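Local coordinates for uncharacterized protein AbaSI (Acinetobacter baumannii, PDB 4PAR) that acts as a restriction enzyme specific for 5-hydroxymethylcytosine in DNA, joining a Vsr-like endonuclease domain to an SRA-like domain, at residues A58-Y63 / D93-S98; G68-V73 / H118-V123; F225-E230 / F272-D277; K232-T237 / I245-T250. The protein carries 3 engineered substitutions. All coordinates share one frame; numbering follows the deposited sequence.

Contact 1 (A58-Y63 / D93-S98); sequences ALTDLY and DEPLYS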
# COMPACT_ATOMS: atom_id res chain seq x y z
N ALA F 58 10.92 -5.86 21.45
CA ALA F 58 12.19 -5.23 21.15
C ALA F 58 12.74 -5.75 19.83
O ALA F 58 12.11 -6.58 19.18
CB ALA F 58 13.17 -5.48 22.26
N LEU F 59 13.91 -5.27 19.44
CA LEU F 59 14.55 -5.77 18.22
C LEU F 59 16.07 -5.67 18.28
O LEU F 59 16.63 -4.77 18.90
CB LEU F 59 14.04 -5.02 16.99
CG LEU F 59 14.07 -3.49 16.97
CD1 LEU F 59 15.43 -2.96 16.55
CD2 LEU F 59 12.99 -2.99 16.03
N THR F 60 16.73 -6.62 17.63
CA THR F 60 18.18 -6.60 17.57
C THR F 60 18.65 -6.46 16.13
O THR F 60 18.02 -6.96 15.21
CB THR F 60 18.79 -7.85 18.21
OG1 THR F 60 18.16 -9.02 17.67
CG2 THR F 60 18.57 -7.83 19.70
N ASP F 61 19.78 -5.78 15.96
CA ASP F 61 20.27 -5.40 14.64
C ASP F 61 20.84 -6.58 13.86
O ASP F 61 20.58 -6.72 12.66
CB ASP F 61 21.32 -4.30 14.77
CG ASP F 61 20.75 -3.02 15.35
OD1 ASP F 61 19.68 -2.58 14.86
OD2 ASP F 61 21.36 -2.47 16.29
N LEU F 62 21.62 -7.43 14.52
CA LEU F 62 22.11 -8.64 13.86
C LEU F 62 21.88 -9.87 14.74
O LEU F 62 22.10 -9.82 15.94
CB LEU F 62 23.59 -8.48 13.50
CG LEU F 62 24.23 -9.64 12.73
CD1 LEU F 62 23.59 -9.78 11.37
CD2 LEU F 62 25.72 -9.44 12.60
N TYR F 63 21.43 -10.98 14.14
CA TYR F 63 21.10 -12.19 14.91
C TYR F 63 21.55 -13.49 14.24
O TYR F 63 21.18 -13.77 13.10
CB TYR F 63 19.59 -12.24 15.15
CG TYR F 63 19.08 -13.54 15.75
CD1 TYR F 63 19.74 -14.16 16.80
CD2 TYR F 63 17.91 -14.11 15.29
CE1 TYR F 63 19.26 -15.33 17.35
CE2 TYR F 63 17.42 -15.29 15.83
CZ TYR F 63 18.09 -15.89 16.87
OH TYR F 63 17.60 -17.06 17.41
N ASP F 93 20.92 -9.26 29.56
CA ASP F 93 21.05 -9.96 28.29
C ASP F 93 19.98 -9.57 27.26
O ASP F 93 19.83 -10.23 26.23
CB ASP F 93 21.04 -11.48 28.51
CG ASP F 93 22.44 -12.08 28.40
OD1 ASP F 93 23.17 -11.71 27.46
OD2 ASP F 93 22.80 -12.92 29.25
N GLU F 94 19.22 -8.52 27.55
CA GLU F 94 18.17 -8.07 26.65
C GLU F 94 18.53 -6.73 26.01
O GLU F 94 19.29 -5.95 26.58
CB GLU F 94 16.85 -7.95 27.41
CG GLU F 94 16.40 -9.24 28.07
CD GLU F 94 15.07 -9.09 28.77
OE1 GLU F 94 14.60 -7.94 28.90
OE2 GLU F 94 14.49 -10.12 29.18
N PRO F 95 18.01 -6.46 24.80
CA PRO F 95 18.37 -5.24 24.06
C PRO F 95 17.99 -3.95 24.77
O PRO F 95 17.14 -3.96 25.66
CB PRO F 95 17.59 -5.38 22.75
CG PRO F 95 16.49 -6.32 23.06
CD PRO F 95 17.05 -7.28 24.04
N LEU F 96 18.63 -2.85 24.39
CA LEU F 96 18.35 -1.55 25.00
C LEU F 96 17.20 -0.83 24.29
O LEU F 96 16.62 0.11 24.83
CB LEU F 96 19.60 -0.67 24.97
CG LEU F 96 20.73 -0.86 25.99
CD1 LEU F 96 20.71 -2.23 26.64
CD2 LEU F 96 22.07 -0.62 25.32
N TYR F 97 16.87 -1.28 23.08
CA TYR F 97 15.90 -0.57 22.26
C TYR F 97 14.61 -1.35 22.13
O TYR F 97 14.63 -2.53 21.80
CB TYR F 97 16.46 -0.30 20.86
CG TYR F 97 17.72 0.53 20.83
CD1 TYR F 97 18.96 -0.07 21.00
CD2 TYR F 97 17.67 1.90 20.61
CE1 TYR F 97 20.12 0.68 20.96
CE2 TYR F 97 18.83 2.65 20.57
CZ TYR F 97 20.05 2.03 20.75
OH TYR F 97 21.22 2.76 20.71
N SER F 98 13.49 -0.68 22.38
CA SER F 98 12.20 -1.35 22.36
C SER F 98 11.18 -0.56 21.55
O SER F 98 11.49 0.50 21.01
CB SER F 98 11.69 -1.56 23.78
OG SER F 98 11.71 -0.34 24.50

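Contact 2 (G68-V73 / H118-V123); sequences GIHIEV and HKIFRV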
# COMPACT_ATOMS: atom_id res chain seq x y z
N GLY F 68 22.72 -18.63 18.80
CA GLY F 68 21.98 -17.85 19.77
C GLY F 68 22.70 -16.57 20.15
O GLY F 68 22.80 -16.23 21.32
N ILE F 69 23.21 -15.85 19.15
CA ILE F 69 23.98 -14.64 19.43
C ILE F 69 23.38 -13.40 18.79
O ILE F 69 23.06 -13.40 17.60
CB ILE F 69 25.43 -14.76 18.95
CG1 ILE F 69 26.17 -15.82 19.77
CG2 ILE F 69 26.14 -13.43 19.05
CD1 ILE F 69 27.66 -15.78 19.60
N HIS F 70 23.24 -12.33 19.57
CA HIS F 70 22.76 -11.08 19.02
C HIS F 70 23.83 -10.01 19.08
O HIS F 70 24.76 -10.07 19.88
CB HIS F 70 21.53 -10.58 19.76
CG HIS F 70 20.34 -11.48 19.63
ND1 HIS F 70 19.30 -11.21 18.77
CD2 HIS F 70 20.02 -12.63 20.27
CE1 HIS F 70 18.39 -12.16 18.88
NE2 HIS F 70 18.80 -13.03 19.78
N ILE F 71 23.69 -9.04 18.19
CA ILE F 71 24.52 -7.87 18.17
C ILE F 71 23.62 -6.65 18.05
O ILE F 71 22.76 -6.56 17.16
CB ILE F 71 25.53 -7.91 17.02
CG1 ILE F 71 26.54 -9.04 17.27
CG2 ILE F 71 26.25 -6.59 16.90
CD1 ILE F 71 26.94 -9.77 16.03
N GLU F 72 23.81 -5.73 18.99
CA GLU F 72 23.06 -4.49 19.06
C GLU F 72 23.99 -3.29 18.97
O GLU F 72 24.97 -3.19 19.72
CB GLU F 72 22.26 -4.44 20.36
CG GLU F 72 21.49 -3.16 20.56
CD GLU F 72 20.84 -3.09 21.93
OE1 GLU F 72 21.55 -3.29 22.94
OE2 GLU F 72 19.62 -2.83 21.99
N VAL F 73 23.69 -2.38 18.05
CA VAL F 73 24.36 -1.09 18.01
C VAL F 73 23.77 -0.17 19.08
O VAL F 73 22.55 0.06 19.10
CB VAL F 73 24.25 -0.43 16.63
CG1 VAL F 73 24.69 1.02 16.70
CG2 VAL F 73 25.06 -1.21 15.60
N HIS F 118 20.09 -16.53 25.16
CA HIS F 118 20.90 -15.89 24.12
C HIS F 118 21.82 -14.82 24.71
O HIS F 118 21.49 -14.17 25.71
CB HIS F 118 20.00 -15.26 23.06
CG HIS F 118 19.06 -16.22 22.39
ND1 HIS F 118 18.00 -15.81 21.62
CD2 HIS F 118 19.04 -17.58 22.37
CE1 HIS F 118 17.36 -16.87 21.15
NE2 HIS F 118 17.97 -17.95 21.60
N LYS F 119 22.99 -14.65 24.10
CA LYS F 119 23.93 -13.61 24.50
C LYS F 119 23.74 -12.38 23.62
O LYS F 119 23.45 -12.50 22.43
CB LYS F 119 25.37 -14.11 24.41
CG LYS F 119 26.42 -13.08 24.84
CD LYS F 119 26.20 -12.62 26.28
CE LYS F 119 27.19 -11.53 26.68
NZ LYS F 119 28.59 -12.01 26.63
N ILE F 120 23.89 -11.19 24.20
CA ILE F 120 23.86 -9.96 23.41
C ILE F 120 25.17 -9.20 23.52
O ILE F 120 25.61 -8.84 24.62
CB ILE F 120 22.72 -9.03 23.84
CG1 ILE F 120 21.38 -9.61 23.40
CG2 ILE F 120 22.90 -7.65 23.22
CD1 ILE F 120 20.23 -8.63 23.48
N PHE F 121 25.80 -8.97 22.38
CA PHE F 121 26.99 -8.15 22.32
C PHE F 121 26.62 -6.75 21.86
O PHE F 121 25.76 -6.58 20.99
CB PHE F 121 28.03 -8.75 21.38
CG PHE F 121 28.61 -10.03 21.88
CD1 PHE F 121 29.58 -10.03 22.87
CD2 PHE F 121 28.20 -11.25 21.35
CE1 PHE F 121 30.13 -11.21 23.32
CE2 PHE F 121 28.75 -12.43 21.80
CZ PHE F 121 29.71 -12.41 22.79
N ARG F 122 27.26 -5.75 22.43
CA ARG F 122 26.92 -4.38 22.08
C ARG F 122 28.07 -3.68 21.38
O ARG F 122 29.24 -4.03 21.57
CB ARG F 122 26.49 -3.60 23.32
CG ARG F 122 25.07 -3.90 23.71
CD ARG F 122 24.63 -3.18 24.97
NE ARG F 122 23.37 -3.75 25.43
CZ ARG F 122 23.29 -4.79 26.25
NH1 ARG F 122 24.39 -5.36 26.72
NH2 ARG F 122 22.10 -5.26 26.61
N VAL F 123 27.73 -2.70 20.55
CA VAL F 123 28.75 -1.86 19.96
C VAL F 123 28.48 -0.39 20.27
O VAL F 123 27.46 0.15 19.86
CB VAL F 123 28.84 -2.06 18.45
CG1 VAL F 123 30.03 -1.27 17.89
CG2 VAL F 123 28.97 -3.54 18.13

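Contact 3 (F225-E230 / F272-D277); sequences FPRLYE and FARVKD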
# COMPACT_ATOMS: atom_id res chain seq x y z
N PHE F 225 -1.67 -25.00 14.77
CA PHE F 225 -1.17 -23.83 14.05
C PHE F 225 -1.84 -22.55 14.52
O PHE F 225 -2.49 -21.87 13.74
CB PHE F 225 -1.41 -23.98 12.54
CG PHE F 225 -0.95 -25.28 11.98
CD1 PHE F 225 0.31 -25.77 12.26
CD2 PHE F 225 -1.79 -26.03 11.17
CE1 PHE F 225 0.73 -26.98 11.74
CE2 PHE F 225 -1.38 -27.24 10.65
CZ PHE F 225 -0.12 -27.72 10.93
N PRO F 226 -1.66 -22.21 15.80
CA PRO F 226 -2.34 -21.04 16.35
C PRO F 226 -1.66 -19.72 16.00
O PRO F 226 -0.47 -19.68 15.69
CB PRO F 226 -2.28 -21.29 17.85
CG PRO F 226 -1.00 -22.00 18.04
CD PRO F 226 -0.77 -22.83 16.80
N ARG F 227 -2.44 -18.65 16.05
CA ARG F 227 -1.87 -17.32 16.14
C ARG F 227 -1.73 -17.01 17.62
O ARG F 227 -2.72 -17.03 18.35
CB ARG F 227 -2.74 -16.28 15.44
CG ARG F 227 -2.94 -16.51 13.95
CD ARG F 227 -3.72 -15.34 13.35
NE ARG F 227 -3.96 -15.48 11.92
CZ ARG F 227 -4.46 -14.50 11.17
NH1 ARG F 227 -4.75 -13.33 11.71
NH2 ARG F 227 -4.66 -14.69 9.87
N LEU F 228 -0.52 -16.70 18.06
CA LEU F 228 -0.22 -16.62 19.48
C LEU F 228 -0.54 -15.24 20.03
O LEU F 228 -0.18 -14.91 21.16
CB LEU F 228 1.25 -16.97 19.75
CG LEU F 228 1.48 -18.46 20.05
CD1 LEU F 228 1.05 -19.31 18.89
CD2 LEU F 228 2.93 -18.73 20.39
N TYR F 229 -1.19 -14.43 19.21
CA TYR F 229 -1.67 -13.13 19.61
C TYR F 229 -3.19 -13.07 19.56
O TYR F 229 -3.85 -14.07 19.29
CB TYR F 229 -1.07 -12.05 18.71
CG TYR F 229 -1.08 -12.41 17.25
CD1 TYR F 229 -2.10 -11.98 16.41
CD2 TYR F 229 -0.07 -13.18 16.69
CE1 TYR F 229 -2.11 -12.31 15.07
CE2 TYR F 229 -0.07 -13.51 15.35
CZ TYR F 229 -1.09 -13.07 14.55
OH TYR F 229 -1.09 -13.41 13.21
N GLU F 230 -3.75 -11.90 19.84
CA GLU F 230 -5.19 -11.72 19.79
C GLU F 230 -5.64 -11.41 18.36
O GLU F 230 -5.02 -10.61 17.65
CB GLU F 230 -5.63 -10.60 20.74
CG GLU F 230 -4.87 -9.29 20.58
CD GLU F 230 -5.29 -8.24 21.60
OE1 GLU F 230 -6.35 -8.41 22.24
OE2 GLU F 230 -4.55 -7.24 21.75
N PHE F 272 3.15 -25.12 16.08
CA PHE F 272 3.78 -24.28 15.07
C PHE F 272 3.03 -22.96 14.97
O PHE F 272 1.89 -22.93 14.51
CB PHE F 272 3.82 -24.98 13.71
CG PHE F 272 4.94 -25.96 13.56
CD1 PHE F 272 4.90 -27.19 14.18
CD2 PHE F 272 6.03 -25.65 12.77
CE1 PHE F 272 5.93 -28.10 14.03
CE2 PHE F 272 7.07 -26.55 12.61
CZ PHE F 272 7.01 -27.78 13.24
N ALA F 273 3.67 -21.88 15.38
CA ALA F 273 3.00 -20.58 15.42
C ALA F 273 3.02 -19.91 14.05
O ALA F 273 4.03 -19.95 13.35
CB ALA F 273 3.65 -19.69 16.46
N ARG F 274 1.91 -19.30 13.68
CA ARG F 274 1.85 -18.59 12.41
C ARG F 274 2.51 -17.23 12.55
O ARG F 274 2.08 -16.38 13.33
CB ARG F 274 0.40 -18.41 11.94
CG ARG F 274 0.25 -17.45 10.77
CD ARG F 274 -1.19 -17.40 10.30
NE ARG F 274 -1.40 -16.39 9.27
CZ ARG F 274 -2.50 -16.32 8.52
NH1 ARG F 274 -3.47 -17.20 8.68
NH2 ARG F 274 -2.62 -15.36 7.60
N VAL F 275 3.57 -17.03 11.78
CA VAL F 275 4.34 -15.80 11.85
C VAL F 275 4.65 -15.29 10.46
O VAL F 275 4.90 -16.07 9.54
CB VAL F 275 5.66 -15.99 12.63
CG1 VAL F 275 5.38 -16.30 14.10
CG2 VAL F 275 6.50 -17.09 12.01
N LYS F 276 4.62 -13.98 10.30
CA LYS F 276 5.00 -13.35 9.05
C LYS F 276 6.50 -13.55 8.80
O LYS F 276 7.29 -13.49 9.73
CB LYS F 276 4.62 -11.86 9.08
CG LYS F 276 5.25 -11.01 8.00
CD LYS F 276 4.88 -9.54 8.17
CE LYS F 276 5.93 -8.63 7.54
NZ LYS F 276 5.64 -7.19 7.79
N ASP F 277 6.88 -13.83 7.55
CA ASP F 277 8.29 -14.00 7.22
C ASP F 277 9.04 -12.68 7.36
O ASP F 277 8.55 -11.64 6.91
CB ASP F 277 8.43 -14.56 5.80
CG ASP F 277 9.87 -14.93 5.45
OD1 ASP F 277 10.68 -15.12 6.38
OD2 ASP F 277 10.18 -15.05 4.25

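Contact 4 (K232-T237 / I245-T250); sequences KDWINT and ITEKST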
# COMPACT_ATOMS: atom_id res chain seq x y z
N LYS F 232 -9.43 -12.11 15.52
CA LYS F 232 -10.89 -12.07 15.41
C LYS F 232 -11.63 -13.09 16.28
O LYS F 232 -12.45 -12.71 17.12
CB LYS F 232 -11.30 -12.27 13.94
CG LYS F 232 -10.55 -13.38 13.21
CD LYS F 232 -11.28 -13.81 11.94
CE LYS F 232 -10.61 -15.03 11.31
NZ LYS F 232 -11.37 -15.52 10.12
N ASP F 233 -11.35 -14.38 16.10
CA ASP F 233 -12.11 -15.41 16.80
C ASP F 233 -11.65 -15.68 18.24
O ASP F 233 -12.49 -15.84 19.13
CB ASP F 233 -12.11 -16.72 15.99
CG ASP F 233 -10.73 -17.14 15.56
OD1 ASP F 233 -10.12 -17.99 16.25
OD2 ASP F 233 -10.24 -16.63 14.53
N TRP F 234 -10.34 -15.72 18.49
CA TRP F 234 -9.89 -16.01 19.86
C TRP F 234 -8.59 -15.33 20.30
O TRP F 234 -7.82 -14.83 19.49
CB TRP F 234 -9.78 -17.54 20.05
CG TRP F 234 -8.86 -18.28 19.13
CD1 TRP F 234 -7.70 -17.83 18.56
CD2 TRP F 234 -9.03 -19.64 18.67
NE1 TRP F 234 -7.14 -18.82 17.78
CE2 TRP F 234 -7.94 -19.93 17.83
CE3 TRP F 234 -10.00 -20.62 18.89
CZ2 TRP F 234 -7.79 -21.17 17.21
CZ3 TRP F 234 -9.85 -21.85 18.28
CH2 TRP F 234 -8.76 -22.12 17.44
N ILE F 235 -8.37 -15.32 21.62
CA ILE F 235 -7.23 -14.65 22.24
C ILE F 235 -6.18 -15.64 22.74
O ILE F 235 -6.44 -16.44 23.64
CB ILE F 235 -7.67 -13.79 23.45
CG1 ILE F 235 -8.52 -12.60 23.00
CG2 ILE F 235 -6.46 -13.30 24.24
CD1 ILE F 235 -9.10 -11.80 24.14
N ASN F 236 -4.98 -15.57 22.17
CA ASN F 236 -3.89 -16.43 22.61
C ASN F 236 -2.70 -15.61 23.09
O ASN F 236 -2.49 -14.49 22.64
CB ASN F 236 -3.47 -17.37 21.48
CG ASN F 236 -4.59 -18.30 21.05
OD1 ASN F 236 -5.43 -18.69 21.86
ND2 ASN F 236 -4.62 -18.64 19.77
N THR F 237 -1.94 -16.16 24.04
CA THR F 237 -0.71 -15.50 24.50
C THR F 237 0.41 -16.50 24.74
O THR F 237 0.16 -17.68 24.98
CB THR F 237 -0.91 -14.71 25.81
OG1 THR F 237 -1.30 -15.60 26.85
CG2 THR F 237 -1.94 -13.60 25.65
N ILE F 245 1.69 -21.19 27.11
CA ILE F 245 0.76 -20.60 26.16
C ILE F 245 -0.66 -20.62 26.70
O ILE F 245 -1.16 -21.67 27.09
CB ILE F 245 0.80 -21.35 24.82
CG1 ILE F 245 2.18 -21.18 24.17
CG2 ILE F 245 -0.31 -20.86 23.91
CD1 ILE F 245 2.30 -21.86 22.82
N THR F 246 -1.32 -19.47 26.72
CA THR F 246 -2.71 -19.42 27.17
C THR F 246 -3.68 -19.30 26.00
O THR F 246 -3.51 -18.45 25.11
CB THR F 246 -2.97 -18.24 28.13
OG1 THR F 246 -3.01 -17.00 27.40
CG2 THR F 246 -1.88 -18.16 29.20
N GLU F 247 -4.68 -20.18 26.00
CA GLU F 247 -5.74 -20.18 24.99
C GLU F 247 -7.10 -19.80 25.58
O GLU F 247 -7.49 -20.29 26.65
CB GLU F 247 -5.84 -21.55 24.30
CG GLU F 247 -6.87 -21.57 23.17
CD GLU F 247 -6.92 -22.90 22.42
OE1 GLU F 247 -6.30 -23.88 22.89
OE2 GLU F 247 -7.56 -22.95 21.35
N LYS F 248 -7.80 -18.93 24.86
CA LYS F 248 -9.10 -18.40 25.23
C LYS F 248 -9.89 -18.19 23.95
O LYS F 248 -9.47 -18.66 22.89
CB LYS F 248 -8.95 -17.08 26.01
CG LYS F 248 -10.21 -16.63 26.74
CD LYS F 248 -10.15 -15.16 27.14
CE LYS F 248 -11.45 -14.74 27.84
NZ LYS F 248 -11.34 -13.52 28.69
N SER F 249 -11.03 -17.52 24.03
CA SER F 249 -11.79 -17.11 22.86
C SER F 249 -12.57 -15.84 23.16
O SER F 249 -12.76 -15.48 24.32
CB SER F 249 -12.74 -18.22 22.41
OG SER F 249 -13.62 -17.76 21.39
N THR F 250 -13.01 -15.15 22.11
CA THR F 250 -13.77 -13.91 22.26
C THR F 250 -15.11 -14.17 22.93
O THR F 250 -15.47 -13.48 23.89
CB THR F 250 -14.01 -13.24 20.90
OG1 THR F 250 -14.63 -14.16 20.00
CG2 THR F 250 -12.69 -12.77 20.30

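Contact 1 (A58-Y63 / D93-S98)
The puckered pyrrolidine ring of Pro95 meets the strand at Ala58-Thr60 through its CB-CG side. Pro95 CG lies 3.5 Å from Ala58 CB, whereas Pro95 CB sits 4.0 Å from Thr60 CG2 and also 4.0 Å from Leu59 O, the side chains of Thr60 and Pro95 running askew to each other. Leu52, Val50, Glu72 and Ile120 also touch the proline. The aromatic ring close by, the phenol of Tyr97, keeps clear of Ala58-Tyr63: it makes a cation-pi contact with Lys23, and its OH is hydrogen-bonded to the backbone N atoms of Glu75 and Gly76. What Tyr97 gives the contact is mainly its backbone, with Tyr97 O 3.3 Å from Ala58 CB.

Beyond the rings, the backbones close on each other at a single beta bridge, Ala58 with Ser98, whose CA atoms are 4.1 Å apart. The two segments share no hydrogen bond there, so the join is van der Waals contact. From here the CA atoms draw apart, to 6.6 Å between Thr60 and Pro95, where the proline ring makes the contact. The threonine serves two neighbours at once: with chi1 at 50°, OG1 stands between the backbone N and the carbonyl carbon and bonds to His70 ND1, while CG2 is left to touch the proline.

All the touching residues are buried. Next to them Asp61 and Leu62 both face Ile71 in a classic beta bulge, where the chain turns a corner. A short two-stranded sheet thus packs against the central mixed sheet of a nuclease domain of the PD-(D/E)XK type.

Contact 2 (G68-V73 / H118-V123)
Ile69 and Phe121 form the apolar centre on one face of the sheet: Ile69 CG2 meets the edge of the phenyl ring in its plane, 3.8 Å from Phe121 CD2, while Lys119 CG lies over one face of that ring. Farther along, Ile71 CG2 and Val123 CG2 approach to 4.3 Å, and helices 26-37 and 136-159 pack on this side. Through the sheet, His70 CB touches Ile120 CG1 at 3.8 Å.

Between the faces the backbones form a parallel ladder in register, Ile69 with Lys119 through Val73 with Val123. Phe121 N to His70 O, 2.9 Å long, is almost straight at 177°.

The polar margin lies on the His70 and Glu72 side. Arg122 NE reaches Glu72 OE1 in a salt bridge of 3.1 Å that is weak as a hydrogen bond, with the carboxylate and guanidinium planes 50° apart; Ile120 CG2 lies over the guanidinium centre. Glu72 OE2 turns to Leu96 N. The imidazoles of His70 and His118 meet rim to rim through a weak hydrogen bond of 3.4 Å between His70 NE2 and His118 ND1, while the ring of Tyr63 stacks on His70. This is a parallel strand pair at one border of the PD-(D/E)XK mixed sheet.

Contact 3 (F225-E230 / F272-D277)
Phe225 opens the contact beside Phe272, the two side chains pointing the same way. Phe225 CD1 lies 3.9 Å from Phe272 CB, and the carbonyl oxygen of Phe272 lies in the plane of the Phe225 ring, at its edge. Phe225 CA-H is directed at that same oxygen. Helix 194-200 packs against both phenylalanines.

At Pro226 the chain gives its carbonyl to the neighbouring strand: Arg274 N donates to Pro226 O over 3.1 Å, nearly straight at 170°. This one bond prolongs the parallel pairing of strands 221-224 and 268-276 past the end of the first.

Arg227 lies alongside Arg274, both chains extended to NE. Arg274 CG is anti to its backbone N (chi1 169°), which starts the chain on its course beside Arg227. The guanidinium planes stand 70° apart, with Arg227 CZ 3.7 Å above the centre of the Arg274 group.

Leu228 then returns to apolar packing, its CD1 3.6 Å from Ala273 CB. Tyr229 presents a ring edge toward Arg274 O, 4.1 Å from CE2, and takes Arg227 CB over one face.

Two cationic groups in contact should repel each other. Arg274 also packs on a phosphate of the bound DNA, and the nucleic acid's negative charge could offset part of that repulsion, consistent with a cationic patch facing the backbone of the DNA.

Contact 4 (K232-T237 / I245-T250)
Asp233 O receives three donors from the loop that follows the second strand of a beta hairpin: Thr250 N at 3.1 Å, Thr250 OG1 at 2.9 Å and Ser249 OG at 3.2 Å. The amide bond is nearly straight (169°), whereas the Thr250 hydroxyl comes from above the carbonyl plane. Amide and side chain of Thr250 thus grip the same oxygen, and Ser249 adds a third hold.

Nearer the turn, strands 236-238 and 244-247 pair in antiparallel fashion. Thr237 and Thr246 form a hydrogen-bonded pair, with Thr237 N to Thr246 O at 3.0 Å and its reciprocal, Thr246 N to Thr237 O, at 2.9 Å. Asn236 and Glu247 make the adjoining non-hydrogen-bonded pair. There the two side chains run side by side, Asn236 OD1 3.5 Å from Glu247 CG, their polar ends committed elsewhere: Asn236 ND2 to Arg227 O, and Glu247 OE1 to Arg269. A weak bond from Lys248 N to Ile235 O continues the pairing outward.

Trp234 CB packs against Ser249 CA (3.5 Å), and Ile235 CB faces Lys248 CB. Trp234 takes carboxylate oxygens on its two faces, Asp233 OD1 on one and, on the opposite one, Glu247 OE2, 4.0 Å above the ring plane and displaced toward its rim.

Overall arrangement
Contacts 1 and 2 share the nuclease domain, contacts 3 and 4 the SRA-like one, and the two pairs do not touch. Contact 1 is wholly buried and almost purely van der Waals; contact 2, 7 Å away between centres, is a regular backbone ladder with a polar margin. They meet through neighbouring strands 57-64 and 69-74 and through the loop at 93-96, which reaches Glu72. In the other domain, Arg227 O with Asn236 ND2 links contacts 3 and 4, which belong to one sheet. Both are partly buried and lie within about 5 Å of the DNA at their nearest atoms, contact 3 combining apolar packing with two arginines and contact 4 relying on hairpin hydrogen bonds.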